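Local coordinates for cytidylate kinase-like family protein (Eubacterium ventriosum, PDB 3FDI) that probably works as a nucleotide kinase of the cytidylate kinase-like P-loop family, passing phosphate from ATP to a nucleoside monophosphate, although its substrate is not established, at residues D41-D46 with F87-K92; K93-K98 with S113-M118; S120-G125 with S166-S171; Y174-K179 with I193-S198; M62-I67 with H160-E165. All blocks are in the same frame, centred on the assembly; numbering follows the deposited sequence.

Overall arrangement
A five-stranded parallel sheet, flanked by helices as in other P-loop kinases, organises these contacts; in this fold nucleotide phosphates are expected at the loop after strand 8-13. Interactions 1 and 2 share helix 81-95, their centres 14 Å apart. Interaction 5 lies 16 Å, centre to centre, from interaction 1 and touches it through aromatic packing. Interactions 3 and 4, centres 12 Å apart, meet through the neighbouring strands 118-125 and 176-180, and both reach the second subunit, whereas interaction 5 meets the third. The centres of interactions 1 and 4 lie 26 Å apart, on opposite sides of the chain's centre.

Interaction 1: D41-D46 with F87-K92; sequences DEVAKD and FNFIRK
Phe89 reaches from helix 81-95 to the end of helix 37-43, where its ring meets Val43 and its CB meets Ala44. The side chains meet through carbon atoms only, without hydrogen bonds. Val43 CG1 lies 3.8 Å from Phe89 CE1, and Val43 CB is almost as near at 3.9 Å from the same carbon, so the beta-branched side chain applies both its stem and one methyl to a single corner of the ring. The two side chains cross obliquely, and the methyl sits neither squarely above the ring nor in its plane. Ala44 CB stands 4.1 Å from Phe89 CB. Ala44, the first residue to leave helical geometry, has a methyl small enough for Ala44 CA and Phe89 CA to lie 6.2 Å apart. Phe89 extends with CG opposite its own nitrogen (chi1 177°), which carries the ring out from its helix toward Val43.

Farther from the contact, the polar residues of 87-92 brace their own helix. Asn88 OD1 receives two N-H groups of Arg91, from NE at 2.9 Å and from NH2 at 2.9 Å, a side-on grip lying in the guanidinium plane that should restrain rotation of both groups. Arg91 also forms a salt bridge with Glu96 and a cation-pi contact with Phe57.

The Phe89 ring is further held by Tyr35, which meets it edge-to-face, and by Leu40 of helix 37-43. Ile90, next along, packs on Leu40 and on Ile111 of helix 108-111. The contact thus pins the short helix 37-43, which follows strand 34-35, against helix 81-95.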
# COMPACT_ATOMS: atom_id res chain seq x y z
N ASP B 41 -0.92 19.03 23.21
CA ASP B 41 -2.30 19.26 23.55
C ASP B 41 -2.49 20.48 24.42
O ASP B 41 -3.43 21.25 24.20
CB ASP B 41 -2.93 18.02 24.19
CG ASP B 41 -3.22 16.93 23.14
OD1 ASP B 41 -3.25 17.25 21.94
OD2 ASP B 41 -3.39 15.76 23.52
N GLU B 42 -1.57 20.69 25.36
CA GLU B 42 -1.59 21.91 26.18
C GLU B 42 -1.07 23.17 25.46
O GLU B 42 -1.83 24.10 25.23
CB GLU B 42 -0.82 21.70 27.50
CG GLU B 42 -1.55 20.82 28.48
CD GLU B 42 -2.99 21.27 28.67
OE1 GLU B 42 -3.21 22.45 28.98
OE2 GLU B 42 -3.92 20.46 28.50
N VAL B 43 0.22 23.17 25.12
CA VAL B 43 0.94 24.41 24.74
C VAL B 43 0.61 24.92 23.34
O VAL B 43 1.00 26.04 22.98
CB VAL B 43 2.51 24.27 24.76
CG1 VAL B 43 3.19 25.64 25.16
CG2 VAL B 43 2.99 23.14 25.68
N ALA B 44 -0.08 24.11 22.54
CA ALA B 44 -0.38 24.46 21.17
C ALA B 44 -1.88 24.75 20.99
O ALA B 44 -2.33 24.88 19.86
CB ALA B 44 0.11 23.33 20.22
N LYS B 45 -2.63 24.86 22.09
CA LYS B 45 -4.06 25.19 22.09
C LYS B 45 -4.38 26.73 22.19
O LYS B 45 -5.40 27.16 22.76
CB LYS B 45 -4.70 24.42 23.24
CG LYS B 45 -6.21 24.53 23.38
CD LYS B 45 -6.63 24.20 24.80
CE LYS B 45 -6.34 22.76 25.13
NZ LYS B 45 -7.18 22.26 26.22
N ASP B 46 -3.49 27.56 21.65
CA ASP B 46 -3.80 28.96 21.36
C ASP B 46 -2.76 29.55 20.40
O ASP B 46 -2.24 28.85 19.53
CB ASP B 46 -3.88 29.79 22.63
CG ASP B 46 -4.52 31.14 22.39
OD1 ASP B 46 -4.45 31.61 21.23
OD2 ASP B 46 -5.10 31.71 23.36
N PHE B 87 1.49 21.69 14.39
CA PHE B 87 2.53 21.71 13.34
C PHE B 87 3.26 23.03 13.44
O PHE B 87 4.49 23.08 13.47
CB PHE B 87 1.96 21.58 11.93
CG PHE B 87 1.29 20.27 11.64
CD1 PHE B 87 1.61 19.10 12.34
CD2 PHE B 87 0.35 20.19 10.63
CE1 PHE B 87 0.98 17.91 12.07
CE2 PHE B 87 -0.28 19.01 10.35
CZ PHE B 87 0.05 17.85 11.06
N ASN B 88 2.48 24.10 13.56
CA ASN B 88 3.08 25.39 13.62
C ASN B 88 3.95 25.62 14.88
O ASN B 88 5.03 26.23 14.76
CB ASN B 88 2.04 26.44 13.48
CG ASN B 88 2.63 27.76 13.10
OD1 ASN B 88 3.60 27.82 12.31
ND2 ASN B 88 2.10 28.83 13.68
N PHE B 89 3.51 25.11 16.04
CA PHE B 89 4.34 25.09 17.26
C PHE B 89 5.68 24.48 16.97
O PHE B 89 6.70 25.01 17.34
CB PHE B 89 3.66 24.33 18.42
CG PHE B 89 4.50 24.22 19.69
CD1 PHE B 89 4.33 25.10 20.73
CD2 PHE B 89 5.39 23.19 19.85
CE1 PHE B 89 5.10 25.00 21.90
CE2 PHE B 89 6.15 23.07 20.99
CZ PHE B 89 6.02 23.97 22.01
N ILE B 90 5.67 23.33 16.33
CA ILE B 90 6.85 22.55 16.07
C ILE B 90 7.76 23.26 15.11
O ILE B 90 8.97 23.28 15.30
CB ILE B 90 6.44 21.20 15.51
CG1 ILE B 90 5.83 20.37 16.65
CG2 ILE B 90 7.62 20.44 14.95
CD1 ILE B 90 5.37 18.94 16.22
N ARG B 91 7.16 23.84 14.07
CA ARG B 91 7.88 24.56 13.05
C ARG B 91 8.53 25.83 13.64
O ARG B 91 9.68 26.10 13.37
CB ARG B 91 6.91 24.90 11.91
CG ARG B 91 7.53 25.57 10.67
CD ARG B 91 6.50 26.37 9.84
NE ARG B 91 5.92 27.45 10.64
CZ ARG B 91 6.46 28.65 10.84
NH1 ARG B 91 7.63 29.01 10.29
NH2 ARG B 91 5.84 29.49 11.64
N LYS B 92 7.79 26.59 14.43
CA LYS B 92 8.32 27.80 15.06
C LYS B 92 9.45 27.48 16.02
O LYS B 92 10.47 28.15 15.99
CB LYS B 92 7.23 28.58 15.81
CG LYS B 92 6.36 29.42 14.91
CD LYS B 92 5.32 30.24 15.72
CE LYS B 92 4.39 31.07 14.80
NZ LYS B 92 3.56 32.12 15.50

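Interaction 2: K93-K98 with S113-M118; sequences KANEEK and SDNPNM
Asn115 donates from ND2 to Asn95 OD1 in the one hydrogen bond that joins these segments. It is short, 2.7 Å from Asn115 ND2 to Asn95 OD1, and fairly straight, with an N-H...O angle of 156°. The two side chains run antiparallel, side by side, and their amide planes are nearly coplanar, 25° apart.

Other polar bonds lie within each segment. Asn115 OD1 accepts from Asn117 N at 3.0 Å, making an Asx turn, while Met118 N bonds to Asn115 O at 3.1 Å to close a type I beta turn. On the helix side, Lys93 NZ bridges to Glu97 OE2 at 3.0 Å.

Beyond the bond the packing is slight: Ala94 CB lies 4.1 Å from Asn115 ND2, a methyl beside the amide nitrogen, and this small residue also packs on Ile8 and Phe101 of the sheet.

Asparagine suits the place because its amide carries a donor and an acceptor together. An aspartate here could keep the turn but would probably turn an oxygen on Asn95 OD1, leaving that carbonyl without its donor. In the deposited protein, one buried amide serves two bonds at once, linking the end of helix 81-95 to the turn leading into strand 118-125.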
# COMPACT_ATOMS: atom_id res chain seq x y z
N LYS B 93 9.25 26.49 16.89
CA LYS B 93 10.28 26.13 17.84
C LYS B 93 11.54 25.67 17.09
O LYS B 93 12.65 26.05 17.46
CB LYS B 93 9.81 25.05 18.81
CG LYS B 93 8.77 25.50 19.84
CD LYS B 93 9.30 26.61 20.76
CE LYS B 93 8.57 26.60 22.10
NZ LYS B 93 8.88 27.75 23.00
N ALA B 94 11.38 24.87 16.04
CA ALA B 94 12.54 24.47 15.26
C ALA B 94 13.24 25.59 14.48
O ALA B 94 14.46 25.66 14.48
CB ALA B 94 12.20 23.35 14.29
N ASN B 95 12.46 26.44 13.80
CA ASN B 95 13.00 27.24 12.69
C ASN B 95 13.17 28.69 13.00
O ASN B 95 14.02 29.34 12.41
CB ASN B 95 12.12 27.15 11.45
CG ASN B 95 12.13 25.78 10.85
OD1 ASN B 95 12.97 24.93 11.20
ND2 ASN B 95 11.16 25.52 9.98
N GLU B 96 12.33 29.19 13.88
CA GLU B 96 12.38 30.58 14.26
C GLU B 96 13.10 30.74 15.61
O GLU B 96 13.95 31.60 15.73
CB GLU B 96 10.97 31.16 14.29
CG GLU B 96 10.25 31.05 12.93
CD GLU B 96 8.84 31.66 12.91
OE1 GLU B 96 8.35 32.17 13.97
OE2 GLU B 96 8.21 31.62 11.82
N GLU B 97 12.79 29.92 16.61
CA GLU B 97 13.43 30.03 17.92
C GLU B 97 14.71 29.25 17.98
O GLU B 97 15.48 29.41 18.93
CB GLU B 97 12.51 29.54 19.03
CG GLU B 97 11.27 30.39 19.25
CD GLU B 97 10.39 29.85 20.36
OE1 GLU B 97 9.15 29.98 20.25
OE2 GLU B 97 10.91 29.28 21.34
N LYS B 98 14.90 28.36 17.01
CA LYS B 98 16.11 27.53 16.90
C LYS B 98 16.38 26.69 18.16
O LYS B 98 17.54 26.43 18.53
CB LYS B 98 17.31 28.39 16.56
CG LYS B 98 17.29 28.95 15.15
CD LYS B 98 17.59 27.87 14.10
CE LYS B 98 17.96 28.52 12.78
NZ LYS B 98 18.38 27.58 11.73
N SER B 113 11.30 18.58 7.67
CA SER B 113 11.97 18.27 6.42
C SER B 113 13.12 19.20 6.00
O SER B 113 14.22 18.78 5.72
CB SER B 113 10.95 18.36 5.29
OG SER B 113 10.35 17.13 5.10
N ASP B 114 12.84 20.47 5.90
CA ASP B 114 13.87 21.37 5.37
C ASP B 114 14.90 21.78 6.43
O ASP B 114 15.83 22.52 6.10
CB ASP B 114 13.24 22.61 4.76
CG ASP B 114 12.33 23.30 5.71
OD1 ASP B 114 11.54 22.58 6.37
OD2 ASP B 114 12.37 24.55 5.81
N ASN B 115 14.76 21.32 7.67
CA ASN B 115 15.69 21.74 8.69
C ASN B 115 16.80 20.72 8.74
O ASN B 115 16.56 19.61 9.14
CB ASN B 115 15.02 21.88 10.03
CG ASN B 115 15.86 22.62 11.02
OD1 ASN B 115 17.03 22.29 11.22
ND2 ASN B 115 15.28 23.63 11.66
N PRO B 116 18.03 21.13 8.34
CA PRO B 116 19.16 20.21 8.23
C PRO B 116 19.72 19.74 9.57
O PRO B 116 20.57 18.86 9.59
CB PRO B 116 20.21 21.06 7.50
CG PRO B 116 20.01 22.41 8.04
CD PRO B 116 18.46 22.53 8.14
N ASN B 117 19.28 20.36 10.65
CA ASN B 117 19.56 19.90 12.01
C ASN B 117 18.63 18.82 12.59
O ASN B 117 18.77 18.42 13.76
CB ASN B 117 19.49 21.13 12.91
CG ASN B 117 20.53 22.14 12.50
OD1 ASN B 117 21.61 21.75 12.09
ND2 ASN B 117 20.25 23.41 12.64
N MSE B 118 17.68 18.35 11.79
CA MSE B 118 16.74 17.37 12.27
C MSE B 118 17.20 15.98 11.81
O MSE B 118 17.58 15.78 10.68
CB MSE B 118 15.31 17.72 11.81
CG MSE B 118 14.23 16.77 12.35
SE MSE B 118 14.06 15.09 11.32
CE MSE B 118 13.54 15.89 9.68

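Interaction 3: S120-G125 with S166-S171; sequences SAFILG and SKWGDS
Trp168 offers the face of its indole to the edge of Phe122, the side chain that strand 118-125 sends toward the loop 166-171. The pair is T-shaped: the Phe122 ring and the six-membered ring of Trp168 have planes at 86° and centroids 5.2 Å apart. Phe122 CZ comes closest, 3.7 Å from Trp168 CZ2, and Phe122 CE2 stands over the indole nearer its rim, 3.8 Å from Trp168 CE2. A first torsion close to trans in Phe122 (chi1 -174°) sends its ring out from the strand to meet the indole. Trp168 N is fixed by Asn161 OD1 of helix 142-163.

Next comes Gly169, whose CA makes a CH-pi contact over a face of the Phe122 ring, 4.0 Å from its centroid. It occupies the third position of a type II turn closed by a 3.1 Å bond from Asp170 N to Lys167 O. Its positive phi suits glycine, because a side chain would jam against the preceding carbonyl and crowd Trp168. Tyr174, whose ring stacks on Phe122, uses its hydroxyl to receive Gly169 N.

Beyond the turn, Ser171 bonds through OG to Gly169 O of the second subunit, and the reverse bond is made too.

Chemically, then, the Phe122 ring is held across this contact by dispersion and weak electrostatic attraction, with no hydrogen bond, positive ring hydrogens facing a pi cloud, while hydrogen bonds position the loop around it.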
# COMPACT_ATOMS: atom_id res chain seq x y z
N SER B 120 15.74 11.85 12.13
CA SER B 120 14.58 11.06 12.51
C SER B 120 14.87 9.59 12.63
O SER B 120 15.67 9.03 11.90
CB SER B 120 13.45 11.25 11.51
OG SER B 120 13.88 10.86 10.22
N ALA B 121 14.14 8.94 13.50
CA ALA B 121 14.38 7.56 13.85
C ALA B 121 13.02 6.94 14.07
O ALA B 121 12.12 7.58 14.71
CB ALA B 121 15.29 7.48 15.11
N PHE B 122 12.82 5.74 13.52
CA PHE B 122 11.61 4.97 13.80
C PHE B 122 11.97 3.76 14.66
O PHE B 122 12.84 3.00 14.29
CB PHE B 122 10.93 4.58 12.49
CG PHE B 122 9.59 3.90 12.68
CD1 PHE B 122 9.46 2.53 12.50
CD2 PHE B 122 8.47 4.65 12.96
CE1 PHE B 122 8.29 1.89 12.71
CE2 PHE B 122 7.23 4.03 13.17
CZ PHE B 122 7.12 2.66 13.07
N ILE B 123 11.28 3.59 15.79
CA ILE B 123 11.52 2.49 16.72
C ILE B 123 10.43 1.43 16.58
O ILE B 123 9.25 1.72 16.52
CB ILE B 123 11.54 2.99 18.12
CG1 ILE B 123 12.45 4.22 18.18
CG2 ILE B 123 12.02 1.90 19.12
CD1 ILE B 123 13.98 3.81 18.04
N LEU B 124 10.87 0.18 16.46
CA LEU B 124 9.98 -0.92 16.30
C LEU B 124 10.43 -2.02 17.23
O LEU B 124 11.42 -1.86 17.95
CB LEU B 124 9.91 -1.35 14.84
CG LEU B 124 11.11 -1.73 13.98
CD1 LEU B 124 10.61 -2.59 12.75
CD2 LEU B 124 12.01 -0.56 13.52
N GLY B 125 9.67 -3.11 17.31
CA GLY B 125 10.10 -4.25 18.15
C GLY B 125 9.60 -5.56 17.58
O GLY B 125 8.79 -5.54 16.66
N SER B 166 4.71 10.74 2.46
CA SER B 166 5.56 9.60 2.85
C SER B 166 4.75 8.62 3.76
O SER B 166 3.71 8.96 4.32
CB SER B 166 6.76 10.12 3.64
OG SER B 166 6.21 10.72 4.82
N LYS B 167 5.28 7.41 3.91
CA LYS B 167 4.52 6.33 4.55
C LYS B 167 5.06 6.00 5.93
O LYS B 167 6.26 5.77 6.12
CB LYS B 167 4.58 5.06 3.66
CG LYS B 167 3.92 5.24 2.29
CD LYS B 167 2.43 5.46 2.36
CE LYS B 167 1.80 5.92 1.04
NZ LYS B 167 0.36 6.37 1.30
N TRP B 168 4.15 5.99 6.89
CA TRP B 168 4.45 5.62 8.26
C TRP B 168 5.15 4.26 8.29
O TRP B 168 4.65 3.31 7.75
CB TRP B 168 3.18 5.49 9.05
CG TRP B 168 3.39 5.19 10.49
CD1 TRP B 168 3.69 6.08 11.46
CD2 TRP B 168 3.28 3.92 11.13
NE1 TRP B 168 3.78 5.45 12.68
CE2 TRP B 168 3.53 4.12 12.50
CE3 TRP B 168 2.99 2.63 10.68
CZ2 TRP B 168 3.50 3.09 13.43
CZ3 TRP B 168 2.93 1.59 11.61
CH2 TRP B 168 3.21 1.83 12.97
N GLY B 169 6.28 4.17 8.95
CA GLY B 169 6.97 2.89 9.10
C GLY B 169 7.85 2.42 7.93
O GLY B 169 8.52 1.42 8.06
N ASP B 170 7.81 3.12 6.80
CA ASP B 170 8.66 2.81 5.66
C ASP B 170 10.08 3.31 5.97
O ASP B 170 10.22 4.40 6.45
CB ASP B 170 8.09 3.52 4.41
CG ASP B 170 8.93 3.27 3.13
OD1 ASP B 170 9.60 2.27 3.09
OD2 ASP B 170 8.89 4.06 2.15
N SER B 171 11.14 2.54 5.70
CA SER B 171 12.51 3.01 6.02
C SER B 171 12.84 4.36 5.35
O SER B 171 13.61 5.17 5.90
CB SER B 171 13.53 1.96 5.58
OG SER B 171 13.51 1.76 4.15

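Interaction 4: Y174-K179 with I193-S198; sequences YDICIK and IKYIDS
Ile176 lies over one face of the Tyr195 ring, while Asp175 meets the phenolic end. The aliphatic and aromatic side chains lie side by side, pointing opposite ways, and the CG1-CD1 arm of the isoleucine does the touching. Its CG1 makes a CH-pi contact, 3.9 Å from the ring centroid and 16° off the normal; its CD1 continues toward the root of the tyrosine, 3.5 Å from Tyr195 CG and equally close to Tyr195 CB. A beta-branched side chain suits this slot: the arm follows the ring's face down to its stem at CB, while the branch limits its freedom to turn. The extended first torsion of Tyr195 (chi1 -173°) carries the ring off the helix to the Asp175-Ile176 end of the strand.

Asp175 stands roughly perpendicular to Tyr195. Its methylene touches the hydroxyl, Asp175 CB lying 3.5 Å from Tyr195 OH, but the two groups share no hydrogen bond, and each has a polar partner of its own. Asp175 OD2 accepts from Ser120 N and forms a salt bridge with Lys182 of the second subunit; Tyr195 OH bonds to the backbone oxygen of Lys179 in that same subunit. Replacing the tyrosine by a phenylalanine would probably keep the ring packing but leave that Lys179 carbonyl without its hydroxyl partner across the interface.

The contact joins strand 176-180, the last of the sheet within this chain, to helix 185-197, which follows it. Ile178 extends the packing to Ala188, Met191 and Ile192, Ile193 leans on helix 19-30, and at Cys177 the strand pairs antiparallel with one of the second subunit, carrying the sheet across the interface.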
# COMPACT_ATOMS: atom_id res chain seq x y z
N TYR B 174 12.50 7.78 7.21
CA TYR B 174 13.37 8.10 8.34
C TYR B 174 14.88 7.98 8.01
O TYR B 174 15.27 7.35 7.06
CB TYR B 174 13.03 7.17 9.51
CG TYR B 174 11.52 7.06 9.79
CD1 TYR B 174 10.79 6.06 9.20
CD2 TYR B 174 10.84 7.98 10.57
CE1 TYR B 174 9.43 5.93 9.35
CE2 TYR B 174 9.42 7.85 10.80
CZ TYR B 174 8.74 6.80 10.17
OH TYR B 174 7.39 6.53 10.29
N ASP B 175 15.72 8.59 8.83
CA ASP B 175 17.15 8.38 8.80
C ASP B 175 17.63 7.09 9.39
O ASP B 175 18.63 6.51 8.89
CB ASP B 175 17.84 9.50 9.57
CG ASP B 175 17.60 10.85 8.92
OD1 ASP B 175 17.64 10.89 7.67
OD2 ASP B 175 17.34 11.83 9.61
N ILE B 176 16.98 6.67 10.46
CA ILE B 176 17.27 5.42 11.16
C ILE B 176 16.01 4.68 11.56
O ILE B 176 15.07 5.29 11.99
CB ILE B 176 17.96 5.68 12.49
CG1 ILE B 176 19.02 6.74 12.38
CG2 ILE B 176 18.61 4.41 12.97
CD1 ILE B 176 19.55 7.19 13.71
N CYS B 177 16.01 3.35 11.49
CA CYS B 177 14.99 2.51 12.10
C CYS B 177 15.71 1.46 12.86
O CYS B 177 16.68 0.89 12.33
CB CYS B 177 14.20 1.80 11.03
SG CYS B 177 13.35 2.94 9.88
N ILE B 178 15.25 1.16 14.08
CA ILE B 178 15.90 0.17 14.93
C ILE B 178 14.84 -0.70 15.59
O ILE B 178 13.86 -0.17 16.19
CB ILE B 178 16.78 0.85 15.99
CG1 ILE B 178 17.77 1.80 15.32
CG2 ILE B 178 17.59 -0.20 16.73
CD1 ILE B 178 18.60 2.65 16.29
N LYS B 179 14.96 -2.01 15.41
CA LYS B 179 14.00 -2.99 15.99
C LYS B 179 14.52 -3.41 17.33
O LYS B 179 15.65 -3.92 17.42
CB LYS B 179 13.81 -4.23 15.11
CG LYS B 179 12.78 -5.25 15.63
CD LYS B 179 12.54 -6.38 14.63
CE LYS B 179 11.84 -5.88 13.32
NZ LYS B 179 11.69 -6.96 12.31
N ILE B 193 22.49 8.11 18.99
CA ILE B 193 23.44 9.14 19.43
C ILE B 193 24.72 9.12 18.54
O ILE B 193 25.29 10.17 18.17
CB ILE B 193 23.85 8.91 20.90
CG1 ILE B 193 22.69 9.18 21.85
CG2 ILE B 193 25.10 9.74 21.25
CD1 ILE B 193 22.91 8.53 23.18
N LYS B 194 25.17 7.93 18.21
CA LYS B 194 26.29 7.77 17.29
C LYS B 194 25.96 8.34 15.92
O LYS B 194 26.75 9.08 15.35
CB LYS B 194 26.63 6.28 17.17
CG LYS B 194 27.82 5.90 16.24
CD LYS B 194 28.15 4.41 16.43
CE LYS B 194 29.59 4.02 16.14
NZ LYS B 194 30.62 4.56 17.06
N TYR B 195 24.77 8.03 15.39
CA TYR B 195 24.36 8.62 14.13
C TYR B 195 24.46 10.15 14.20
O TYR B 195 25.09 10.82 13.35
CB TYR B 195 22.92 8.18 13.78
CG TYR B 195 22.45 8.59 12.41
CD1 TYR B 195 22.53 7.71 11.33
CD2 TYR B 195 21.92 9.84 12.18
CE1 TYR B 195 22.09 8.06 10.08
CE2 TYR B 195 21.48 10.20 10.89
CZ TYR B 195 21.57 9.29 9.86
OH TYR B 195 21.15 9.61 8.59
N ILE B 196 23.86 10.70 15.25
CA ILE B 196 23.74 12.17 15.41
C ILE B 196 25.11 12.83 15.52
O ILE B 196 25.39 13.83 14.84
CB ILE B 196 22.87 12.57 16.68
CG1 ILE B 196 21.43 12.11 16.49
CG2 ILE B 196 22.94 14.04 16.94
CD1 ILE B 196 20.64 12.10 17.75
N ASP B 197 25.96 12.25 16.37
CA ASP B 197 27.26 12.83 16.66
C ASP B 197 28.30 12.61 15.56
O ASP B 197 29.30 13.27 15.51
CB ASP B 197 27.79 12.30 18.00
CG ASP B 197 26.86 12.60 19.20
OD1 ASP B 197 25.99 13.50 19.14
OD2 ASP B 197 26.99 11.90 20.22
N SER B 198 28.05 11.68 14.66
CA SER B 198 28.99 11.44 13.57
C SER B 198 28.49 12.17 12.32
O SER B 198 28.90 11.89 11.22
CB SER B 198 29.09 9.96 13.33
OG SER B 198 27.89 9.55 12.75

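Interaction 5: M62-I67 with H160-E165; sequences MNFAFI and HNFYCE
Phe64 is the bump of this contact: its ring drives edge-first into a hollow made by the ring and carbonyl of Phe162 and the start of Tyr163. The pair is T-shaped, with ring planes at 73° and centroids 4.7 Å apart. Phe64 CE2 stands over the middle of the Phe162 ring, 3.3 Å from Phe162 CZ, a tight fit. The same CE2 lies 3.0 Å from Phe162 O, which closes the hollow from another direction. On its flank Phe64 CD2 passes 4.2 Å from Tyr163 CD1. Two flat rings suit such a socket, since one can present a thin rim where the other gives a broad floor; a chi1 of -173° stretches Phe64 away from its helix far enough to fill it.

A smaller bump lies beside it. Ala65 CB abuts the edge of the Tyr163 ring, 4.1 Å from Tyr163 CE1, and a methyl is all that meets the ring edge there. Phe162 in turn lays its CD2 over the centre of the Tyr163 ring, so the floor of the hollow is itself backed by a second ring.

The contact sets helix 60-66 against the end of helix 142-163. Tyr163 also meets Phe87 of helix 81-95 edge-to-face, and Ala65 packs on Ile84 of that helix. Lys154 of the third subunit donates to the carbonyls of Asn161, Phe162 and Cys164, while Lys151 NZ of that subunit donates to those of Phe64 and Ile67, so both helix ends are tied to a neighbour.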
# COMPACT_ATOMS: atom_id res chain seq x y z
N MSE B 62 0.62 21.11 6.31
CA MSE B 62 -0.12 22.33 6.57
C MSE B 62 -0.97 22.73 5.38
O MSE B 62 -2.15 23.02 5.55
CB MSE B 62 0.82 23.46 6.98
CG MSE B 62 1.43 23.27 8.38
SE MSE B 62 2.26 24.99 8.89
CE MSE B 62 1.05 26.14 7.93
N ASN B 63 -0.37 22.75 4.18
CA ASN B 63 -1.13 23.05 2.96
C ASN B 63 -2.31 22.08 2.87
O ASN B 63 -3.45 22.47 2.67
CB ASN B 63 -0.26 22.88 1.70
CG ASN B 63 0.98 23.77 1.70
OD1 ASN B 63 0.89 24.99 1.81
ND2 ASN B 63 2.16 23.15 1.59
N PHE B 64 -2.01 20.81 3.07
CA PHE B 64 -3.05 19.78 3.05
C PHE B 64 -4.18 20.03 4.08
O PHE B 64 -5.38 20.00 3.75
CB PHE B 64 -2.39 18.41 3.29
CG PHE B 64 -3.32 17.27 3.12
CD1 PHE B 64 -3.70 16.84 1.83
CD2 PHE B 64 -3.83 16.61 4.22
CE1 PHE B 64 -4.60 15.78 1.66
CE2 PHE B 64 -4.71 15.55 4.05
CZ PHE B 64 -5.10 15.13 2.77
N ALA B 65 -3.77 20.28 5.33
CA ALA B 65 -4.71 20.70 6.39
C ALA B 65 -5.57 21.89 5.94
O ALA B 65 -6.76 21.95 6.25
CB ALA B 65 -3.94 21.04 7.67
N PHE B 66 -5.01 22.82 5.20
CA PHE B 66 -5.79 24.02 4.83
C PHE B 66 -6.85 23.77 3.78
O PHE B 66 -7.78 24.55 3.66
CB PHE B 66 -4.88 25.18 4.40
CG PHE B 66 -4.18 25.85 5.54
CD1 PHE B 66 -4.92 26.50 6.54
CD2 PHE B 66 -2.79 25.84 5.63
CE1 PHE B 66 -4.27 27.15 7.62
CE2 PHE B 66 -2.13 26.46 6.68
CZ PHE B 66 -2.87 27.12 7.69
N ILE B 67 -6.72 22.69 3.01
CA ILE B 67 -7.61 22.48 1.87
C ILE B 67 -9.03 22.42 2.41
O ILE B 67 -9.28 21.68 3.36
CB ILE B 67 -7.31 21.19 1.08
CG1 ILE B 67 -5.86 21.18 0.56
CG2 ILE B 67 -8.33 21.04 -0.06
CD1 ILE B 67 -5.37 19.81 0.10
N HIS B 160 -0.59 9.85 10.42
CA HIS B 160 0.59 10.17 9.64
C HIS B 160 0.34 10.20 8.13
O HIS B 160 0.82 11.12 7.46
CB HIS B 160 1.72 9.18 9.91
CG HIS B 160 3.02 9.56 9.26
ND1 HIS B 160 3.32 9.23 7.96
CD2 HIS B 160 4.11 10.22 9.74
CE1 HIS B 160 4.51 9.71 7.65
NE2 HIS B 160 5.03 10.28 8.72
N ASN B 161 -0.33 9.17 7.60
CA ASN B 161 -0.48 9.06 6.13
C ASN B 161 -1.57 9.98 5.62
O ASN B 161 -1.70 10.24 4.41
CB ASN B 161 -0.70 7.61 5.66
CG ASN B 161 0.51 6.67 5.98
OD1 ASN B 161 1.60 7.12 6.41
ND2 ASN B 161 0.30 5.35 5.78
N PHE B 162 -2.40 10.47 6.53
CA PHE B 162 -3.33 11.47 6.12
C PHE B 162 -2.59 12.78 5.85
O PHE B 162 -2.83 13.39 4.82
CB PHE B 162 -4.41 11.72 7.15
CG PHE B 162 -5.43 12.77 6.71
CD1 PHE B 162 -6.30 12.50 5.66
CD2 PHE B 162 -5.46 14.02 7.29
CE1 PHE B 162 -7.23 13.43 5.25
CE2 PHE B 162 -6.39 14.98 6.88
CZ PHE B 162 -7.29 14.69 5.87
N TYR B 163 -1.73 13.22 6.77
CA TYR B 163 -1.09 14.53 6.61
C TYR B 163 0.17 14.54 5.76
O TYR B 163 0.53 15.59 5.21
CB TYR B 163 -0.78 15.19 7.93
CG TYR B 163 -2.00 15.60 8.67
CD1 TYR B 163 -2.72 16.73 8.29
CD2 TYR B 163 -2.46 14.86 9.76
CE1 TYR B 163 -3.85 17.12 8.99
CE2 TYR B 163 -3.58 15.23 10.45
CZ TYR B 163 -4.26 16.35 10.07
OH TYR B 163 -5.37 16.69 10.77
N CYS B 164 0.81 13.40 5.60
CA CYS B 164 2.04 13.31 4.85
C CYS B 164 1.82 12.48 3.62
O CYS B 164 0.85 11.70 3.55
CB CYS B 164 3.10 12.62 5.69
SG CYS B 164 3.28 13.21 7.41
N GLU B 165 2.73 12.62 2.66
CA GLU B 165 2.75 11.78 1.46
C GLU B 165 3.71 10.60 1.64
O GLU B 165 3.52 9.56 1.05
CB GLU B 165 3.22 12.60 0.26
CG GLU B 165 2.23 13.75 -0.15
CD GLU B 165 2.78 14.62 -1.29
OE1 GLU B 165 4.02 14.56 -1.50
OE2 GLU B 165 2.01 15.33 -1.99